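Side-chain contacts in 5'-nucleotidase SurE (Aquifex aeolicus, PDB 2WQK), which probably removes the phosphate from nucleoside 5'-monophosphates by hydrolysis, using one divalent metal cation per subunit: residues L52-I57 with Y62-G67; P15-L20 with V32-R37; S110-G115 with S122-A127. All blocks are in the same frame, centred on the assembly; numbering follows the deposited sequence. Where two conformers were deposited one is given.

Interaction 1 (L52-I57 with Y62-G67)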
loop_
_atom_site.group_PDB
_atom_site.type_symbol
_atom_site.label_atom_id
_atom_site.label_comp_id
_atom_site.label_asym_id
_atom_site.label_seq_id
_atom_site.Cartn_x
_atom_site.Cartn_y
_atom_site.Cartn_z
ATOM N N LEU A 52 -10.621 0.549 -13.909
ATOM C CA LEU A 52 -11.249 -0.100 -12.779
ATOM C C LEU A 52 -12.086 -1.281 -13.256
ATOM O O LEU A 52 -12.937 -1.115 -14.125
ATOM C CB LEU A 52 -12.150 0.904 -12.061
ATOM C CG LEU A 52 -11.425 2.062 -11.358
ATOM C CD1 LEU A 52 -12.426 3.188 -11.045
ATOM C CD2 LEU A 52 -10.696 1.557 -10.140
ATOM N N LYS A 53 -11.826 -2.450 -12.697
ATOM C CA LYS A 53 -12.673 -3.598 -12.972
ATOM C C LYS A 53 -13.930 -3.474 -12.114
ATOM O O LYS A 53 -13.859 -3.150 -10.937
ATOM C CB LYS A 53 -11.961 -4.887 -12.631
ATOM C CG LYS A 53 -10.701 -5.170 -13.450
ATOM C CD LYS A 53 -10.249 -6.626 -13.238
ATOM C CE LYS A 53 -9.711 -6.891 -11.864
ATOM N NZ LYS A 53 -9.206 -8.288 -11.787
ATOM N N MET A 54 -15.073 -3.782 -12.712
ATOM C CA MET A 54 -16.322 -3.821 -11.924
ATOM C C MET A 54 -17.012 -5.118 -12.260
ATOM O O MET A 54 -17.191 -5.418 -13.450
ATOM C CB MET A 54 -17.201 -2.576 -12.174
ATOM C CG MET A 54 -18.527 -2.540 -11.328
ATOM S SD MET A 54 -19.381 -0.958 -11.432
ATOM C CE MET A 54 -19.442 -0.603 -13.170
ATOM N N ARG A 55 -17.351 -5.864 -11.206
ATOM C CA ARG A 55 -17.870 -7.233 -11.304
ATOM C C ARG A 55 -19.262 -7.307 -10.695
ATOM O O ARG A 55 -19.490 -6.784 -9.598
ATOM C CB ARG A 55 -16.977 -8.168 -10.486
ATOM C CG ARG A 55 -15.603 -8.392 -11.077
ATOM C CD ARG A 55 -15.676 -9.367 -12.236
ATOM N NE ARG A 55 -14.378 -9.576 -12.867
ATOM C CZ ARG A 55 -13.797 -8.718 -13.697
ATOM N NH1 ARG A 55 -14.374 -7.563 -14.014
ATOM N NH2 ARG A 55 -12.623 -9.026 -14.200
ATOM N N LYS A 56 -20.168 -8.010 -11.376
ATOM C CA LYS A 56 -21.513 -8.224 -10.864
ATOM C C LYS A 56 -21.499 -9.412 -9.896
ATOM O O LYS A 56 -21.093 -10.547 -10.280
ATOM C CB LYS A 56 -22.477 -8.470 -12.038
ATOM C CG LYS A 56 -23.888 -8.651 -11.587
ATOM C CD LYS A 56 -24.808 -8.836 -12.794
ATOM C CE LYS A 56 -26.266 -9.039 -12.370
ATOM N NZ LYS A 56 -27.116 -9.384 -13.533
ATOM N N ILE A 57 -21.914 -9.176 -8.661
ATOM C CA ILE A 57 -22.016 -10.224 -7.656
ATOM C C ILE A 57 -23.422 -10.856 -7.733
ATOM O O ILE A 57 -23.583 -12.096 -7.642
ATOM C CB ILE A 57 -21.757 -9.699 -6.257
ATOM C CG1 ILE A 57 -20.304 -9.155 -6.133
ATOM C CG2 ILE A 57 -22.036 -10.778 -5.185
ATOM C CD1 ILE A 57 -20.138 -8.415 -4.912
ATOM N N TYR A 62 -22.849 -4.899 -7.143
ATOM C CA TYR A 62 -21.606 -4.844 -7.920
ATOM C C TYR A 62 -20.451 -4.488 -7.012
ATOM O O TYR A 62 -20.626 -3.815 -5.993
ATOM C CB TYR A 62 -21.680 -3.754 -8.968
ATOM C CG TYR A 62 -22.692 -4.051 -10.035
ATOM C CD1 TYR A 62 -22.301 -4.649 -11.247
ATOM C CD2 TYR A 62 -24.029 -3.741 -9.831
ATOM C CE1 TYR A 62 -23.256 -4.935 -12.231
ATOM C CE2 TYR A 62 -24.990 -4.059 -10.799
ATOM C CZ TYR A 62 -24.591 -4.631 -11.996
ATOM O OH TYR A 62 -25.574 -4.917 -12.938
ATOM N N THR A 63 -19.276 -4.966 -7.385
ATOM C CA THR A 63 -18.075 -4.511 -6.701
ATOM C C THR A 63 -17.106 -3.904 -7.693
ATOM O O THR A 63 -16.970 -4.368 -8.832
ATOM C CB THR A 63 -17.373 -5.648 -5.911
ATOM O OG1 THR A 63 -16.277 -5.110 -5.144
ATOM C CG2 THR A 63 -16.890 -6.835 -6.795
ATOM N N VAL A 64 -16.412 -2.865 -7.212
ATOM C CA VAL A 64 -15.358 -2.226 -7.973
ATOM C C VAL A 64 -14.017 -2.663 -7.331
ATOM O O VAL A 64 -13.751 -2.424 -6.147
ATOM C CB VAL A 64 -15.464 -0.666 -8.001
ATOM C CG1 VAL A 64 -14.337 -0.090 -8.877
ATOM C CG2 VAL A 64 -16.819 -0.190 -8.522
ATOM N N ILE A 65 -13.210 -3.359 -8.120
ATOM C CA ILE A 65 -11.974 -3.937 -7.627
ATOM C C ILE A 65 -10.953 -2.821 -7.328
ATOM O O ILE A 65 -10.582 -2.061 -8.202
ATOM C CB ILE A 65 -11.391 -4.961 -8.638
ATOM C CG1 ILE A 65 -12.457 -6.039 -8.960
ATOM C CG2 ILE A 65 -10.127 -5.589 -8.051
ATOM C CD1 ILE A 65 -12.956 -6.766 -7.766
ATOM N N ASP A 66 -10.607 -2.699 -6.050
ATOM C CA ASP A 66 -9.763 -1.616 -5.550
ATOM C C ASP A 66 -10.361 -0.218 -5.854
ATOM O O ASP A 66 -9.644 0.784 -5.966
ATOM C CB ASP A 66 -8.328 -1.758 -6.082
ATOM C CG ASP A 66 -7.344 -0.973 -5.261
ATOM O OD1 ASP A 66 -7.608 -0.763 -4.062
ATOM O OD2 ASP A 66 -6.328 -0.515 -5.832
ATOM N N GLY A 67 -11.697 -0.131 -5.915
ATOM C CA GLY A 67 -12.403 1.125 -6.193
ATOM C C GLY A 67 -12.692 1.876 -4.912
ATOM O O GLY A 67 -13.226 1.312 -3.961
HETATM O O HOH W 1 -9.763 -2.538 -10.781
#
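With CG of K56 anti to its backbone N (chi1 -178°) and the chain extended, the lysine methylenes run obliquely past the ring of Y62, whose CG is anti to the carbonyl carbon (chi1 -67°). K56 CB comes to 3.6 Å from Y62 CE1 at the exposed end of this beta hairpin. M54 lies on the same face: its SD stands 5.5 Å from the centroid of the Y62 ring, an oblique Met-aromatic contact, and 4.0 Å from V64 CG2. Flexible methionine and branched valine suit this buried part, covered by helix 69-80 (I80 touches M54 and Y62), with V33 of strand 29-35 alongside. On the other face R55 CB packs 3.9 Å from T63 CG2, T63 OG1 bonds to A34 O, and in the conformer given R55 forms a salt bridge with D194 of the second subunit. Three backbone bonds join the strands, R55 N to T63 O being 2.8 Å. Beside the K53-I65 pair a water accepts from K53 N and donates to I65 O. The chemistry implies a pairing fixed by backbone bonds, its apolar face buried at M54 and V64 and open at K56, while L52 and K53 extend the sheet by an antiparallel ladder into the second subunit.

Interaction 2 (P15-L20 with V32-R37)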
loop_
_atom_site.group_PDB
_atom_site.type_symbol
_atom_site.label_atom_id
_atom_site.label_comp_id
_atom_site.label_asym_id
_atom_site.label_seq_id
_atom_site.Cartn_x
_atom_site.Cartn_y
_atom_site.Cartn_z
ATOM N N PRO A 15 -20.564 -6.519 7.202
ATOM C CA PRO A 15 -21.898 -6.624 7.810
ATOM C C PRO A 15 -22.686 -5.288 7.802
ATOM O O PRO A 15 -23.905 -5.262 7.777
ATOM C CB PRO A 15 -21.603 -7.056 9.245
ATOM C CG PRO A 15 -20.179 -6.651 9.469
ATOM C CD PRO A 15 -19.490 -6.848 8.163
ATOM N N GLY A 16 -21.988 -4.150 7.814
ATOM C CA GLY A 16 -22.660 -2.863 7.866
ATOM C C GLY A 16 -23.402 -2.543 6.575
ATOM O O GLY A 16 -24.507 -2.026 6.627
ATOM N N ILE A 17 -22.770 -2.772 5.431
ATOM C CA ILE A 17 -23.406 -2.453 4.145
ATOM C C ILE A 17 -24.544 -3.447 3.899
ATOM O O ILE A 17 -25.598 -3.085 3.398
ATOM C CB ILE A 17 -22.423 -2.377 2.948
ATOM C CG1 ILE A 17 -23.080 -1.664 1.792
ATOM C CG2 ILE A 17 -21.795 -3.711 2.585
ATOM C CD1 ILE A 17 -22.243 -1.474 0.580
ATOM N N ASN A 18 -24.309 -4.693 4.284
ATOM C CA ASN A 18 -25.348 -5.713 4.031
ATOM C C ASN A 18 -26.566 -5.503 4.934
ATOM O O ASN A 18 -27.713 -5.645 4.474
ATOM C CB ASN A 18 -24.752 -7.080 4.113
ATOM C CG ASN A 18 -23.956 -7.405 2.882
ATOM O OD1 ASN A 18 -24.539 -7.717 1.821
ATOM N ND2 ASN A 18 -22.605 -7.255 2.968
ATOM N N ALA A 19 -26.334 -5.140 6.199
ATOM C CA ALA A 19 -27.457 -4.831 7.098
ATOM C C ALA A 19 -28.297 -3.688 6.544
ATOM O O ALA A 19 -29.538 -3.715 6.577
ATOM C CB ALA A 19 -26.999 -4.505 8.536
ATOM N N LEU A 20 -27.619 -2.646 6.069
ATOM C CA LEU A 20 -28.329 -1.486 5.573
ATOM C C LEU A 20 -29.096 -1.856 4.294
ATOM O O LEU A 20 -30.246 -1.445 4.120
ATOM C CB LEU A 20 -27.351 -0.327 5.350
ATOM C CG LEU A 20 -27.943 1.012 4.953
ATOM C CD1 LEU A 20 -29.064 1.481 5.894
ATOM C CD2 LEU A 20 -26.794 2.039 4.828
ATOM N N VAL A 32 -26.297 -1.663 -5.035
ATOM C CA VAL A 32 -25.013 -1.611 -4.299
ATOM C C VAL A 32 -23.873 -1.584 -5.294
ATOM O O VAL A 32 -23.795 -2.416 -6.205
ATOM C CB VAL A 32 -24.799 -2.835 -3.406
ATOM C CG1 VAL A 32 -23.356 -2.968 -2.833
ATOM C CG2 VAL A 32 -25.815 -2.819 -2.284
ATOM N N VAL A 33 -22.946 -0.652 -5.062
ATOM C CA VAL A 33 -21.663 -0.666 -5.779
ATOM C C VAL A 33 -20.643 -0.369 -4.670
ATOM O O VAL A 33 -20.682 0.718 -4.073
ATOM C CB VAL A 33 -21.591 0.406 -6.902
ATOM C CG1 VAL A 33 -20.274 0.308 -7.663
ATOM C CG2 VAL A 33 -22.791 0.236 -7.859
ATOM N N ALA A 34 -19.786 -1.339 -4.386
ATOM C CA ALA A 34 -18.891 -1.176 -3.219
ATOM C C ALA A 34 -17.494 -1.768 -3.506
ATOM O O ALA A 34 -17.320 -2.633 -4.383
ATOM C CB ALA A 34 -19.511 -1.843 -1.995
ATOM N N PRO A 35 -16.488 -1.289 -2.765
ATOM C CA PRO A 35 -15.155 -1.836 -2.968
ATOM C C PRO A 35 -15.058 -3.341 -2.673
ATOM O O PRO A 35 -15.872 -3.896 -1.929
ATOM C CB PRO A 35 -14.281 -1.041 -1.965
ATOM C CG PRO A 35 -15.082 0.213 -1.629
ATOM C CD PRO A 35 -16.545 -0.256 -1.716
ATOM N N ASP A 36 -14.043 -3.993 -3.230
ATOM C CA ASP A 36 -13.829 -5.411 -2.977
ATOM C C ASP A 36 -12.934 -5.685 -1.732
ATOM O O ASP A 36 -12.547 -6.810 -1.485
ATOM C CB ASP A 36 -13.205 -6.082 -4.194
ATOM C CG ASP A 36 -11.753 -5.704 -4.373
ATOM O OD1 ASP A 36 -11.429 -4.541 -4.045
ATOM O OD2 ASP A 36 -10.971 -6.566 -4.851
ATOM N N ARG A 37 -12.592 -4.628 -0.978
ATOM C CA ARG A 37 -11.649 -4.706 0.144
ATOM C C ARG A 37 -11.875 -3.488 1.020
ATOM O O ARG A 37 -12.502 -2.509 0.636
ATOM C CB ARG A 37 -10.187 -4.726 -0.309
ATOM C CG ARG A 37 -9.710 -3.441 -0.963
ATOM C CD ARG A 37 -8.455 -3.635 -1.834
ATOM N NE ARG A 37 -8.723 -4.443 -3.028
ATOM C CZ ARG A 37 -7.799 -4.907 -3.866
ATOM N NH1 ARG A 37 -6.505 -4.695 -3.641
ATOM N NH2 ARG A 37 -8.171 -5.600 -4.919
#
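Helix 15-20 lies over strand 32-35 at a distance that only side chains bridge, the nearest pair of CA atoms, in I17 and V32, being 8.6 Å apart. This is the helix-on-sheet packing of a beta-alpha-beta unit, formed by strand 3-7, helix 15-24 and strand 29-35. I17 carries the helix side of the contact. Its CG1 is anti to the backbone N (chi1 -163°) and CD1 continues the extended line (chi2 178°), which carries the terminal methyl down to the strand. There it meets V32 and A34, two residues apart and therefore on the same face. V32 and I17 approach tip to tip, V32 CG1 lying 3.9 Å from I17 CD1. The residue types fit: isoleucine is long enough to span the gap, valine favours a strand and offers a methyl, and alanine is small enough for the isoleucine tip to settle over it. All three are buried; the contact between the two segments is apolar, and L6 of strand 3-7 extends it. V33 points away from the helix and packs against V64 on the other side of the sheet. I17 CD1 sits over the gap between V32 CG1 and A34 CB, 3.8 Å from the latter.

Interaction 3 (S110-G115 with S122-A127)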
loop_
_atom_site.group_PDB
_atom_site.type_symbol
_atom_site.label_atom_id
_atom_site.label_comp_id
_atom_site.label_asym_id
_atom_site.label_seq_id
_atom_site.Cartn_x
_atom_site.Cartn_y
_atom_site.Cartn_z
ATOM N N SER A 110 -16.868 10.613 2.365
ATOM C CA SER A 110 -16.565 11.077 1.007
ATOM C C SER A 110 -17.491 10.445 -0.048
ATOM O O SER A 110 -17.832 11.109 -1.045
ATOM C CB SER A 110 -15.089 10.846 0.669
ATOM O OG SER A 110 -14.765 9.509 0.544
ATOM N N GLY A 111 -17.952 9.213 0.205
ATOM C CA GLY A 111 -18.959 8.620 -0.706
ATOM C C GLY A 111 -20.224 9.476 -0.754
ATOM O O GLY A 111 -20.776 9.751 -1.831
ATOM N N ALA A 112 -20.721 9.882 0.416
ATOM C CA ALA A 112 -21.916 10.745 0.453
ATOM C C ALA A 112 -21.616 12.115 -0.195
ATOM O O ALA A 112 -22.413 12.646 -0.957
ATOM C CB ALA A 112 -22.465 10.908 1.856
ATOM N N MET A 113 -20.431 12.666 0.082
ATOM C CA MET A 113 -20.029 13.913 -0.551
ATOM C C MET A 113 -20.084 13.843 -2.064
ATOM O O MET A 113 -20.605 14.733 -2.687
ATOM C CB MET A 113 -18.616 14.306 -0.074
ATOM C CG MET A 113 -18.171 15.664 -0.596
ATOM S SD MET A 113 -16.401 15.945 -0.335
ATOM C CE MET A 113 -15.732 14.740 -1.493
ATOM N N GLU A 114 -19.563 12.757 -2.600
ATOM C CA GLU A 114 -19.561 12.558 -4.056
ATOM C C GLU A 114 -20.982 12.503 -4.628
ATOM O O GLU A 114 -21.269 13.036 -5.712
ATOM C CB GLU A 114 -18.728 11.340 -4.458
ATOM C CG GLU A 114 -17.256 11.533 -4.188
ATOM C CD GLU A 114 -16.562 12.572 -5.096
ATOM O OE1 GLU A 114 -17.110 12.970 -6.145
ATOM O OE2 GLU A 114 -15.431 12.984 -4.743
ATOM N N GLY A 115 -21.869 11.834 -3.904
ATOM C CA GLY A 115 -23.269 11.871 -4.354
ATOM C C GLY A 115 -23.791 13.285 -4.459
ATOM O O GLY A 115 -24.400 13.653 -5.458
ATOM N N SER A 122 -27.733 13.038 -0.258
ATOM C CA SER A 122 -26.824 11.986 0.191
ATOM C C SER A 122 -26.644 11.946 1.701
ATOM O O SER A 122 -26.711 12.975 2.356
ATOM C CB SER A 122 -25.471 12.055 -0.506
ATOM O OG SER A 122 -25.567 12.119 -1.921
ATOM N N ILE A 123 -26.396 10.742 2.219
ATOM C CA ILE A 123 -26.267 10.503 3.655
ATOM C C ILE A 123 -25.199 9.459 3.889
ATOM O O ILE A 123 -25.146 8.441 3.191
ATOM C CB ILE A 123 -27.593 9.934 4.264
ATOM C CG1 ILE A 123 -28.799 10.766 3.875
ATOM C CG2 ILE A 123 -27.459 9.810 5.737
ATOM C CD1 ILE A 123 -30.158 10.140 4.329
ATOM N N ALA A 124 -24.340 9.750 4.866
ATOM C CA ALA A 124 -23.313 8.808 5.374
ATOM C C ALA A 124 -23.818 8.257 6.725
ATOM O O ALA A 124 -24.322 9.051 7.531
ATOM C CB ALA A 124 -21.957 9.516 5.607
ATOM N N PHE A 125 -23.632 6.943 6.963
ATOM C CA PHE A 125 -24.006 6.329 8.233
ATOM C C PHE A 125 -22.782 5.599 8.775
ATOM O O PHE A 125 -22.158 4.797 8.061
ATOM C CB PHE A 125 -25.076 5.255 7.973
ATOM C CG PHE A 125 -26.392 5.795 7.433
ATOM C CD1 PHE A 125 -27.302 6.405 8.287
ATOM C CD2 PHE A 125 -26.755 5.626 6.105
ATOM C CE1 PHE A 125 -28.523 6.877 7.811
ATOM C CE2 PHE A 125 -27.989 6.093 5.639
ATOM C CZ PHE A 125 -28.846 6.702 6.481
ATOM N N SER A 126 -22.493 5.839 10.055
ATOM C CA SER A 126 -21.373 5.206 10.757
ATOM C C SER A 126 -21.833 4.741 12.136
ATOM O O SER A 126 -22.637 5.406 12.764
ATOM C CB SER A 126 -20.226 6.216 10.914
ATOM O OG SER A 126 -19.800 6.649 9.640
ATOM N N ALA A 127 -21.301 3.584 12.554
ATOM C CA ALA A 127 -21.567 2.986 13.873
ATOM C C ALA A 127 -20.570 3.482 14.934
ATOM O O ALA A 127 -19.361 3.320 14.759
ATOM C CB ALA A 127 -21.475 1.439 13.768
#
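Apolar packing between A112 and A124 joins helix 107-117 to strand 122-128, the closing helix and strand of a beta-alpha-beta unit that begins with strand 88-94. The short segments run almost antiparallel, at 174°, with their axes only 6.9 Å apart. Small residues make so close an approach possible. A112 CB sits 4.0 Å from A124 CB and also rests on the strand backbone, 3.7 Å from A124 N, where alanine's single methyl suits the short distance. About one turn further along the helix comes G115; a CB there would point at the strand and run into S122 OG, so glycine lets the hydroxyl lie against the backbone.

The other contacts bring S122 against the helix backbone: its CB is a close 3.1 Å from A112 O. A first torsion of -51° sets OG anti to the carbonyl carbon and beside its own N, bringing it up to the helix; its hydrogen bond, however, goes to the carbonyl of I120 in the preceding loop, so this buried hydroxyl is satisfied locally. On the reverse of the strand, I123 and F125 pack against helix 135-152, placing the strand between two helical layers. At the glycine, S122 OG lies 3.3 Å from G115 C.

The three contacts follow one another along the chain in the order 2, 1, 3 and all reach the same mixed sheet. Interactions 1 and 2 have centres 12 Å apart and touch directly, because strands 61-64 and 29-35 are neighbours: Y62 N lies 2.8 Å from V32 O, a probable backbone hydrogen bond. Interaction 3 is nearer the chain's centre, 13 Å from interaction 2, which it meets where L20 packs on F125, and 19 Å from interaction 1. Together they run from the edge strand 52-58 to strand 122-128; the side chains of I17 and A124 are about 10 and 11 Å from the sodium ion held by D10, S40 and N94. Interactions 1 and 3 both touch the second subunit.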